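Local coordinates for Tll1590 protein (Thermosynechococcus elongatus, PDB 6LDQ) that belongs to the glycosyltransferases of the GT-B clan, as a single-chain protein carrying the glycosyl transferase 4-like domain, at residues A[51-54]-A[59-62]; A[9-14]-A[95-100]; A[38-43]-A[202-207]. One frame throughout, in Å; residues are numbered along the deposited sequence.

Contact 1. Residues A[51-54]-A[59-62]; sequences TRKT and PDVI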
ATOM      1  N   THR A  51      -7.214   4.293   4.549  1.00 17.85           N
ATOM      2  CA  THR A  51      -7.752   3.106   5.185  1.00 21.94           C
ATOM      3  C   THR A  51      -9.271   3.235   5.155  1.00 20.28           C
ATOM      4  O   THR A  51      -9.820   4.270   4.754  1.00 15.71           O
ATOM      5  CB  THR A  51      -7.183   2.928   6.616  1.00 22.49           C
ATOM      6  OG1 THR A  51      -7.637   1.677   7.180  1.00 16.79           O
ATOM      7  CG2 THR A  51      -7.566   4.100   7.536  1.00 17.73           C
ATOM      8  N   ARG A  52      -9.964   2.158   5.522  1.00 19.73           N
ATOM      9  CA  ARG A  52     -11.413   2.196   5.526  1.00 19.61           C
ATOM     10  C   ARG A  52     -11.931   2.828   6.812  1.00 20.03           C
ATOM     11  O   ARG A  52     -11.286   2.779   7.866  1.00 21.89           O
ATOM     12  CB  ARG A  52     -12.006   0.781   5.363  1.00 16.65           C
ATOM     13  CG  ARG A  52     -11.719  -0.165   6.535  1.00 18.72           C
ATOM     14  CD  ARG A  52     -12.287  -1.584   6.243  1.00 19.41           C
ATOM     15  NE  ARG A  52     -13.619  -1.465   5.674  1.00 21.10           N
ATOM     16  CZ  ARG A  52     -14.735  -1.603   6.383  1.00 22.16           C
ATOM     17  NH1 ARG A  52     -14.649  -1.914   7.666  1.00 22.46           N
ATOM     18  NH2 ARG A  52     -15.928  -1.438   5.810  1.00 21.68           N
ATOM     19  N   LYS A  53     -13.111   3.437   6.711  1.00 19.30           N
ATOM     20  CA  LYS A  53     -13.849   3.848   7.893  1.00 22.18           C
ATOM     21  C   LYS A  53     -14.435   2.634   8.592  1.00 24.20           C
ATOM     22  O   LYS A  53     -14.909   1.699   7.943  1.00 22.38           O
ATOM     23  CB  LYS A  53     -14.985   4.784   7.515  1.00 25.78           C
ATOM     24  CG  LYS A  53     -14.599   6.202   7.343  1.00 22.37           C
ATOM     25  CD  LYS A  53     -15.851   7.039   7.240  1.00 21.74           C
ATOM     26  CE  LYS A  53     -15.515   8.518   7.227  1.00 25.40           C
ATOM     27  NZ  LYS A  53     -16.704   9.330   6.823  1.00 23.16           N
ATOM     28  N   THR A  54     -14.405   2.654   9.921  1.00 23.28           N
ATOM     29  CA  THR A  54     -14.963   1.572  10.719  1.00 29.08           C
ATOM     30  C   THR A  54     -15.999   2.076  11.719  1.00 32.25           C
ATOM     31  O   THR A  54     -16.444   1.309  12.582  1.00 33.91           O
ATOM     32  CB  THR A  54     -13.842   0.805  11.434  1.00 31.43           C
ATOM     33  OG1 THR A  54     -13.169   1.665  12.359  1.00 26.03           O
ATOM     34  CG2 THR A  54     -12.817   0.275  10.426  1.00 26.46           C
ATOM     35  N   PRO A  59     -13.643  10.483  11.607  1.00 24.45           N
ATOM     36  CA  PRO A  59     -13.273  11.626  10.765  1.00 28.36           C
ATOM     37  C   PRO A  59     -12.789  11.163   9.397  1.00 28.74           C
ATOM     38  O   PRO A  59     -12.220  10.076   9.244  1.00 28.51           O
ATOM     39  CB  PRO A  59     -12.146  12.287  11.559  1.00 26.95           C
ATOM     40  CG  PRO A  59     -11.527  11.115  12.288  1.00 34.74           C
ATOM     41  CD  PRO A  59     -12.697  10.288  12.714  1.00 28.20           C
ATOM     42  N   ASP A  60     -13.021  12.011   8.391  1.00 20.78           N
ATOM     43  CA  ASP A  60     -12.645  11.687   7.017  1.00 20.26           C
ATOM     44  C   ASP A  60     -11.141  11.849   6.791  1.00 23.11           C
ATOM     45  O   ASP A  60     -10.489  10.995   6.176  1.00 21.04           O
ATOM     46  CB  ASP A  60     -13.443  12.581   6.058  1.00 18.61           C
ATOM     47  CG  ASP A  60     -14.951  12.365   6.180  1.00 22.60           C
ATOM     48  OD1 ASP A  60     -15.421  11.267   5.802  1.00 24.38           O
ATOM     49  OD2 ASP A  60     -15.661  13.278   6.661  1.00 20.24           O
ATOM     50  N   VAL A  61     -10.580  12.943   7.274  1.00 19.28           N
ATOM     51  CA  VAL A  61      -9.171  13.250   7.094  1.00 20.46           C
ATOM     52  C   VAL A  61      -8.588  13.529   8.464  1.00 23.97           C
ATOM     53  O   VAL A  61      -9.160  14.310   9.234  1.00 23.05           O
ATOM     54  CB  VAL A  61      -8.955  14.454   6.167  1.00 21.81           C
ATOM     55  CG1 VAL A  61      -7.461  14.704   5.975  1.00 15.78           C
ATOM     56  CG2 VAL A  61      -9.632  14.229   4.837  1.00 19.27           C
ATOM     57  N   ILE A  62      -7.468  12.873   8.780  1.00 22.55           N
ATOM     58  CA  ILE A  62      -6.695  13.176   9.978  1.00 22.82           C
ATOM     59  C   ILE A  62      -5.335  13.675   9.525  1.00 24.14           C
ATOM     60  O   ILE A  62      -4.524  12.900   9.004  1.00 28.41           O
ATOM     61  CB  ILE A  62      -6.548  11.973  10.910  1.00 21.76           C
ATOM     62  CG1 ILE A  62      -7.919  11.496  11.382  1.00 25.24           C
ATOM     63  CG2 ILE A  62      -5.686  12.350  12.115  1.00 22.93           C
ATOM     64  CD1 ILE A  62      -7.857  10.447  12.455  1.00 33.06           C
TER
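Lys53 NZ donates to Asp60 OD1 over 2.5 Å, a hydrogen-bonded salt bridge that is short for an ammonium-carboxylate pair, so the exact length deserves some caution. The bond uses one carboxylate oxygen rather than both: Lys53 NZ is 4.1 Å from Asp60 OD2. The ammonium also does not lie in the plane of the carboxylate but reaches OD1 from above it, 36° out of that plane. Two side-chain shapes bring the charges together across a CA separation of 8.0 Å between Lys53 and Asp60. With CG set beside its backbone N (chi1 -83°), Lys53, just past the end of strand 47-52, directs its CB toward 59-62 and stays extended from there to NZ. Asp60 starts out in the contrary sense, its CB directed away from 51-54, and its carboxylate comes back toward the lysine; the two side chains therefore run at a slant to each other. On the way to the carboxylate, Lys53 CE passes Pro59 O at 4.2 Å. Two of the three touching residues are exposed, and solvent would be expected to screen the attraction. Outside the pair, the Lys53 side chain also touches Arg72, Leu78 and Asp58, and Asp58 OD2 accepts a hydrogen bond from Thr54 N. Backbone bonds tie Lys53 to Leu73 and Asp60 to Arg72, placing strand 68-73 between the two segments. The salt bridge thus links the end of strand 47-52 to the start of the short antiparallel edge strand 61-63 past the strand that separates them, an ion pair at the margin of the mixed sheet in this Rossmann-like, GT-B-type domain.

Contact 2. Residues A[9-14]-A[95-100]; sequences ALISVH and EAFKAY
Phe97 holds CG anti to its backbone N (chi1 177°), which swings the ring off helix 90-104 toward the sheet, while Ile11 sets CG1 beside its own backbone N (chi1 -67°) and extends CD1 to meet that ring. This is helix-on-sheet packing of a Rossmann-like alpha/beta/alpha sandwich. The evidence is the alternation along strand 8-11: Ala9 and Ile11 direct their CB atoms toward helix 90-104, whereas Leu10 points away and touches Val33, Leu36 and Leu40 of helix 32-42. Ile11 CD1 lies over one face of the Phe97 ring, 4.0 Å from its centroid and 19° off the normal, a CH-pi contact displaced toward the rim. Among the ring atoms, Ile11 CD1 comes closest to Phe97 CE1, at 3.8 Å. All three touching residues are buried and no hydrogen bond crosses between the segments, so the join rests on apolar contact. Phe97 is further enclosed by Leu73, Ile109 and Leu123, and its ring meets that of Phe50 edge-to-face. The second contact from the strand comes at the ring's edge rather than its face: Ala9 CB lies near the ring plane, 3.9 Å from both Phe97 CE1 and Phe97 CZ.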
ATOM      1  N   ALA A   9       0.606   7.859  -2.390  1.00 14.90           N
ATOM      2  CA  ALA A   9      -0.477   7.275  -1.624  1.00 15.95           C
ATOM      3  C   ALA A   9      -0.009   5.944  -1.071  1.00 16.10           C
ATOM      4  O   ALA A   9       0.529   5.115  -1.818  1.00 18.84           O
ATOM      5  CB  ALA A   9      -1.736   7.087  -2.478  1.00 17.01           C
ATOM      6  N   LEU A  10      -0.185   5.762   0.233  1.00 15.87           N
ATOM      7  CA  LEU A  10      -0.073   4.455   0.865  1.00 17.73           C
ATOM      8  C   LEU A  10      -1.491   3.963   1.131  1.00 16.20           C
ATOM      9  O   LEU A  10      -2.372   4.747   1.506  1.00 15.78           O
ATOM     10  CB  LEU A  10       0.732   4.519   2.170  1.00 16.79           C
ATOM     11  CG  LEU A  10       2.276   4.511   2.143  1.00 17.35           C
ATOM     12  CD1 LEU A  10       2.878   5.449   1.122  1.00 21.36           C
ATOM     13  CD2 LEU A  10       2.844   4.772   3.537  1.00 18.49           C
ATOM     14  N   ILE A  11      -1.725   2.678   0.900  1.00 14.03           N
ATOM     15  CA  ILE A  11      -3.058   2.114   1.069  1.00 13.14           C
ATOM     16  C   ILE A  11      -2.972   0.913   1.998  1.00 16.82           C
ATOM     17  O   ILE A  11      -2.179  -0.002   1.756  1.00 14.72           O
ATOM     18  CB  ILE A  11      -3.681   1.693  -0.273  1.00 18.74           C
ATOM     19  CG1 ILE A  11      -3.971   2.916  -1.131  1.00 15.49           C
ATOM     20  CG2 ILE A  11      -4.981   0.928  -0.037  1.00 13.83           C
ATOM     21  CD1 ILE A  11      -4.283   2.562  -2.550  1.00 19.19           C
ATOM     22  N   SER A  12      -3.799   0.927   3.056  1.00 18.56           N
ATOM     23  CA  SER A  12      -3.983  -0.139   4.029  1.00 16.21           C
ATOM     24  C   SER A  12      -5.486  -0.205   4.337  1.00 18.09           C
ATOM     25  O   SER A  12      -5.961   0.322   5.346  1.00 18.86           O
ATOM     26  CB  SER A  12      -3.163   0.097   5.290  1.00 23.74           C
ATOM     27  OG  SER A  12      -3.293  -0.982   6.193  1.00 20.25           O
ATOM     28  N   VAL A  13      -6.234  -0.873   3.452  1.00 19.27           N
ATOM     29  CA  VAL A  13      -7.671  -1.092   3.648  1.00 18.24           C
ATOM     30  C   VAL A  13      -7.961  -1.395   5.109  1.00 17.28           C
ATOM     31  O   VAL A  13      -8.748  -0.693   5.758  1.00 19.02           O
ATOM     32  CB  VAL A  13      -8.192  -2.225   2.756  1.00 14.43           C
ATOM     33  CG1 VAL A  13      -9.725  -2.363   2.925  1.00 13.47           C
ATOM     34  CG2 VAL A  13      -7.800  -2.003   1.299  1.00 13.58           C
ATOM     35  N   HIS A  14      -7.317  -2.428   5.644  1.00 19.32           N
ATOM     36  CA  HIS A  14      -7.374  -2.684   7.080  1.00 23.30           C
ATOM     37  C   HIS A  14      -6.286  -1.894   7.814  1.00 25.61           C
ATOM     38  O   HIS A  14      -6.567  -0.919   8.512  1.00 30.48           O
ATOM     39  CB  HIS A  14      -7.229  -4.185   7.373  1.00 28.46           C
ATOM     40  CG  HIS A  14      -7.604  -4.563   8.772  1.00 30.42           C
ATOM     41  ND1 HIS A  14      -6.816  -4.256   9.862  1.00 32.49           N
ATOM     42  CD2 HIS A  14      -8.685  -5.215   9.260  1.00 23.12           C
ATOM     43  CE1 HIS A  14      -7.395  -4.707  10.960  1.00 29.85           C
ATOM     44  NE2 HIS A  14      -8.529  -5.294  10.622  1.00 29.68           N
ATOM     45  N   GLU A  95     -13.465   2.543  -5.691  1.00 21.87           N
ATOM     46  CA  GLU A  95     -14.241   3.695  -6.156  1.00 21.52           C
ATOM     47  C   GLU A  95     -14.011   4.924  -5.279  1.00 22.87           C
ATOM     48  O   GLU A  95     -13.890   6.048  -5.787  1.00 22.15           O
ATOM     49  CB  GLU A  95     -15.744   3.350  -6.182  1.00 21.83           C
ATOM     50  CG  GLU A  95     -16.664   4.560  -5.872  1.00 28.72           C
ATOM     51  CD  GLU A  95     -18.161   4.233  -5.903  1.00 30.20           C
ATOM     52  OE1 GLU A  95     -18.528   3.044  -5.801  1.00 35.75           O
ATOM     53  OE2 GLU A  95     -18.972   5.175  -6.020  1.00 39.90           O
ATOM     54  N   ALA A  96     -14.000   4.734  -3.958  1.00 20.08           N
ATOM     55  CA  ALA A  96     -13.761   5.844  -3.045  1.00 18.69           C
ATOM     56  C   ALA A  96     -12.368   6.429  -3.239  1.00 22.09           C
ATOM     57  O   ALA A  96     -12.184   7.657  -3.201  1.00 16.97           O
ATOM     58  CB  ALA A  96     -13.944   5.372  -1.606  1.00 16.18           C
ATOM     59  N   PHE A  97     -11.369   5.559  -3.433  1.00 19.92           N
ATOM     60  CA  PHE A  97     -10.003   6.026  -3.644  1.00 21.45           C
ATOM     61  C   PHE A  97      -9.875   6.778  -4.959  1.00 23.14           C
ATOM     62  O   PHE A  97      -9.135   7.774  -5.046  1.00 19.38           O
ATOM     63  CB  PHE A  97      -9.019   4.850  -3.610  1.00 15.85           C
ATOM     64  CG  PHE A  97      -7.586   5.252  -3.897  1.00 18.96           C
ATOM     65  CD1 PHE A  97      -6.771   5.722  -2.879  1.00 24.73           C
ATOM     66  CD2 PHE A  97      -7.064   5.191  -5.185  1.00 15.85           C
ATOM     67  CE1 PHE A  97      -5.453   6.111  -3.136  1.00 18.28           C
ATOM     68  CE2 PHE A  97      -5.741   5.590  -5.446  1.00 16.96           C
ATOM     69  CZ  PHE A  97      -4.947   6.035  -4.422  1.00 15.42           C
ATOM     70  N   LYS A  98     -10.593   6.319  -5.994  1.00 18.29           N
ATOM     71  CA  LYS A  98     -10.481   6.937  -7.310  1.00 20.76           C
ATOM     72  C   LYS A  98     -10.922   8.399  -7.309  1.00 23.37           C
ATOM     73  O   LYS A  98     -10.473   9.158  -8.174  1.00 22.55           O
ATOM     74  CB  LYS A  98     -11.276   6.139  -8.342  1.00 24.78           C
ATOM     75  CG  LYS A  98     -10.522   4.915  -8.866  1.00 25.64           C
ATOM     76  CD  LYS A  98     -11.372   4.080  -9.811  1.00 28.61           C
ATOM     77  CE  LYS A  98     -11.389   4.652 -11.224  1.00 26.99           C
ATOM     78  NZ  LYS A  98     -12.518   5.607 -11.411  1.00 38.61           N
ATOM     79  N   ALA A  99     -11.754   8.821  -6.347  1.00 18.79           N
ATOM     80  CA  ALA A  99     -12.065  10.246  -6.229  1.00 20.95           C
ATOM     81  C   ALA A  99     -10.847  11.061  -5.798  1.00 19.69           C
ATOM     82  O   ALA A  99     -10.700  12.213  -6.222  1.00 21.60           O
ATOM     83  CB  ALA A  99     -13.212  10.478  -5.242  1.00 18.55           C
ATOM     84  N   TYR A 100      -9.980  10.494  -4.950  1.00 22.96           N
ATOM     85  CA  TYR A 100      -8.736  11.177  -4.579  1.00 17.02           C
ATOM     86  C   TYR A 100      -7.685  11.072  -5.673  1.00 21.84           C
ATOM     87  O   TYR A 100      -7.000  12.061  -5.976  1.00 23.99           O
ATOM     88  CB  TYR A 100      -8.188  10.614  -3.264  1.00 15.30           C
ATOM     89  CG  TYR A 100      -8.892  11.149  -2.046  1.00 20.02           C
ATOM     90  CD1 TYR A 100     -10.071  10.554  -1.572  1.00 22.05           C
ATOM     91  CD2 TYR A 100      -8.397  12.250  -1.365  1.00 18.91           C
ATOM     92  CE1 TYR A 100     -10.733  11.052  -0.461  1.00 19.04           C
ATOM     93  CE2 TYR A 100      -9.056  12.755  -0.252  1.00 24.42           C
ATOM     94  CZ  TYR A 100     -10.215  12.154   0.197  1.00 22.98           C
ATOM     95  OH  TYR A 100     -10.837  12.673   1.310  1.00 27.33           O
TER

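Contact 3. Residues A[38-43]-A[202-207]; sequences EALAAA and AIALQM
The flat groups that Ala204 and Leu40 offer each other are peptides, as no aromatic ring takes part across the two segments. Ala204 CB sits over one face of the Ala39-Leu40 peptide, almost straight above Leu40 N at 3.7 Å. In return, Leu40 CD2 reaches the oxygen of the Ala204-Leu205 peptide on helix 200-216, 3.6 Å from Ala204 O, on a line tilted from that peptide's plane. Leu40 can do so because its CG lies beside the backbone N (chi1 -79°), which brings the branch nearer to helix 200-216 although its CB is not aimed there. The alanine methyls meet directly, Ala39 CB to Ala204 CB at 3.6 Å. Small side chains at this point go with a close approach: Leu40 CA and Ala204 CA are 5.1 Å apart. The axes of segments 38-42 and 202-207 approach to 8.4 Å. Their signed crossing angle is -68°. Met207 adds its CB, 4.4 Å from Leu40 CD2, but its end leads away from 38-43; the Met207 side chain also touches Tyr32 and Leu36. Ala39 also touches Trp200, and Leu40 touches Tyr211, both on helix 200-216. With no hydrogen bond or charge pair between the segments, their cohesion is likely to rest on dispersion and the burial of apolar groups.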
ATOM      1  N   GLU A  38       4.312   8.661   8.141  1.00 26.92           N
ATOM      2  CA  GLU A  38       4.786   9.772   8.964  1.00 22.09           C
ATOM      3  C   GLU A  38       6.307   9.889   8.927  1.00 22.14           C
ATOM      4  O   GLU A  38       6.850  10.997   8.816  1.00 18.30           O
ATOM      5  CB  GLU A  38       4.302   9.602  10.403  1.00 23.24           C
ATOM      6  CG  GLU A  38       2.881  10.132  10.640  1.00 32.30           C
ATOM      7  CD  GLU A  38       2.130   9.351  11.701  1.00 36.75           C
ATOM      8  OE1 GLU A  38       2.793   8.666  12.507  1.00 34.52           O
ATOM      9  OE2 GLU A  38       0.873   9.434  11.735  1.00 38.59           O
ATOM     10  N   ALA A  39       7.018   8.764   9.024  1.00 21.99           N
ATOM     11  CA  ALA A  39       8.470   8.831   8.885  1.00 18.59           C
ATOM     12  C   ALA A  39       8.854   9.238   7.467  1.00 17.74           C
ATOM     13  O   ALA A  39       9.773  10.042   7.271  1.00 18.30           O
ATOM     14  CB  ALA A  39       9.103   7.490   9.269  1.00 23.45           C
ATOM     15  N   LEU A  40       8.130   8.735   6.463  1.00 17.77           N
ATOM     16  CA  LEU A  40       8.404   9.146   5.086  1.00 20.62           C
ATOM     17  C   LEU A  40       8.277  10.658   4.928  1.00 24.95           C
ATOM     18  O   LEU A  40       9.144  11.307   4.331  1.00 23.78           O
ATOM     19  CB  LEU A  40       7.455   8.436   4.126  1.00 18.77           C
ATOM     20  CG  LEU A  40       7.795   6.987   3.767  1.00 22.19           C
ATOM     21  CD1 LEU A  40       6.604   6.330   3.096  1.00 20.26           C
ATOM     22  CD2 LEU A  40       9.018   6.952   2.867  1.00 16.64           C
ATOM     23  N   ALA A  41       7.195  11.232   5.462  1.00 18.87           N
ATOM     24  CA  ALA A  41       6.958  12.670   5.334  1.00 22.81           C
ATOM     25  C   ALA A  41       8.005  13.486   6.075  1.00 21.56           C
ATOM     26  O   ALA A  41       8.383  14.571   5.614  1.00 25.65           O
ATOM     27  CB  ALA A  41       5.568  13.021   5.842  1.00 27.42           C
ATOM     28  N   ALA A  42       8.479  12.981   7.217  1.00 24.05           N
ATOM     29  CA  ALA A  42       9.624  13.583   7.901  1.00 25.76           C
ATOM     30  C   ALA A  42      10.826  13.724   6.976  1.00 28.50           C
ATOM     31  O   ALA A  42      11.550  14.726   7.036  1.00 31.67           O
ATOM     32  CB  ALA A  42       9.990  12.749   9.132  1.00 25.35           C
ATOM     33  N   ALA A  43      11.068  12.725   6.125  1.00 23.37           N
ATOM     34  CA  ALA A  43      12.117  12.798   5.115  1.00 28.20           C
ATOM     35  C   ALA A  43      11.727  13.635   3.900  1.00 26.01           C
ATOM     36  O   ALA A  43      12.536  13.761   2.976  1.00 28.18           O
ATOM     37  CB  ALA A  43      12.518  11.388   4.655  1.00 21.11           C
ATOM     38  N   ALA A 202      14.618   4.577   9.946  1.00 13.76           N
ATOM     39  CA  ALA A 202      15.451   3.726   9.097  1.00 20.26           C
ATOM     40  C   ALA A 202      14.633   3.116   7.969  1.00 18.38           C
ATOM     41  O   ALA A 202      15.040   3.144   6.803  1.00 19.01           O
ATOM     42  CB  ALA A 202      16.125   2.619   9.916  1.00 17.93           C
ATOM     43  N   ILE A 203      13.465   2.560   8.304  1.00 16.69           N
ATOM     44  CA  ILE A 203      12.625   1.924   7.296  1.00 19.18           C
ATOM     45  C   ILE A 203      12.275   2.910   6.186  1.00 18.40           C
ATOM     46  O   ILE A 203      12.414   2.610   4.993  1.00 19.42           O
ATOM     47  CB  ILE A 203      11.363   1.338   7.955  1.00 21.48           C
ATOM     48  CG1 ILE A 203      11.718   0.058   8.730  1.00 23.14           C
ATOM     49  CG2 ILE A 203      10.298   1.089   6.903  1.00 21.66           C
ATOM     50  CD1 ILE A 203      10.858  -0.187   9.951  1.00 25.72           C
ATOM     51  N   ALA A 204      11.853   4.113   6.569  1.00 17.38           N
ATOM     52  CA  ALA A 204      11.444   5.114   5.591  1.00 16.76           C
ATOM     53  C   ALA A 204      12.592   5.496   4.667  1.00 18.15           C
ATOM     54  O   ALA A 204      12.386   5.726   3.471  1.00 19.69           O
ATOM     55  CB  ALA A 204      10.891   6.342   6.319  1.00 18.38           C
ATOM     56  N   LEU A 205      13.812   5.573   5.205  1.00 17.28           N
ATOM     57  CA  LEU A 205      14.964   5.880   4.365  1.00 17.66           C
ATOM     58  C   LEU A 205      15.189   4.796   3.322  1.00 17.03           C
ATOM     59  O   LEU A 205      15.494   5.093   2.160  1.00 14.12           O
ATOM     60  CB  LEU A 205      16.216   6.043   5.225  1.00 17.77           C
ATOM     61  CG  LEU A 205      16.267   7.297   6.108  1.00 20.57           C
ATOM     62  CD1 LEU A 205      17.569   7.288   6.891  1.00 15.93           C
ATOM     63  CD2 LEU A 205      16.087   8.592   5.279  1.00 18.98           C
ATOM     64  N   GLN A 206      15.064   3.531   3.719  1.00 17.56           N
ATOM     65  CA  GLN A 206      15.210   2.453   2.743  1.00 20.28           C
ATOM     66  C   GLN A 206      14.058   2.461   1.739  1.00 17.26           C
ATOM     67  O   GLN A 206      14.272   2.274   0.536  1.00 19.16           O
ATOM     68  CB  GLN A 206      15.309   1.105   3.467  1.00 18.10           C
ATOM     69  CG  GLN A 206      16.652   0.910   4.193  1.00 15.15           C
ATOM     70  CD  GLN A 206      17.783   0.694   3.217  1.00 21.19           C
ATOM     71  OE1 GLN A 206      17.556   0.402   2.042  1.00 22.91           O
ATOM     72  NE2 GLN A 206      19.015   0.869   3.686  1.00 23.56           N
ATOM     73  N   MET A 207      12.832   2.693   2.210  1.00 17.49           N
ATOM     74  CA  MET A 207      11.690   2.779   1.298  1.00 21.30           C
ATOM     75  C   MET A 207      11.827   3.968   0.350  1.00 19.19           C
ATOM     76  O   MET A 207      11.628   3.838  -0.868  1.00 15.62           O
ATOM     77  CB  MET A 207      10.390   2.880   2.091  1.00 19.01           C
ATOM     78  CG  MET A 207       9.213   2.216   1.407  1.00 25.93           C
ATOM     79  SD  MET A 207       9.343   0.412   1.427  1.00 26.10           S
ATOM     80  CE  MET A 207       8.929   0.095   3.140  1.00 21.49           C
TER

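In the fold
The contacts run across one domain. Contacts 1 and 2, with centres 10 Å apart, share the mixed sheet through neighbouring strands 47-52 and 8-11, and they touch where Thr51 and Arg52 meet the backbone of Val13. Contact 3 lies about 20 Å from contact 2 and 22 Å from contact 1, centre to centre. Helix 32-42 connects it to the sheet, since Leu10 packs on Leu40. Along the chain, contact 1 is nested within both other loops, whereas contacts 2 and 3 interleave. Strand 8-11 thus has helix 90-104 on one face and helix 32-42 on the other, with helix 200-216 packed against the latter, tying the C-terminal helix to the Rossmann-like core.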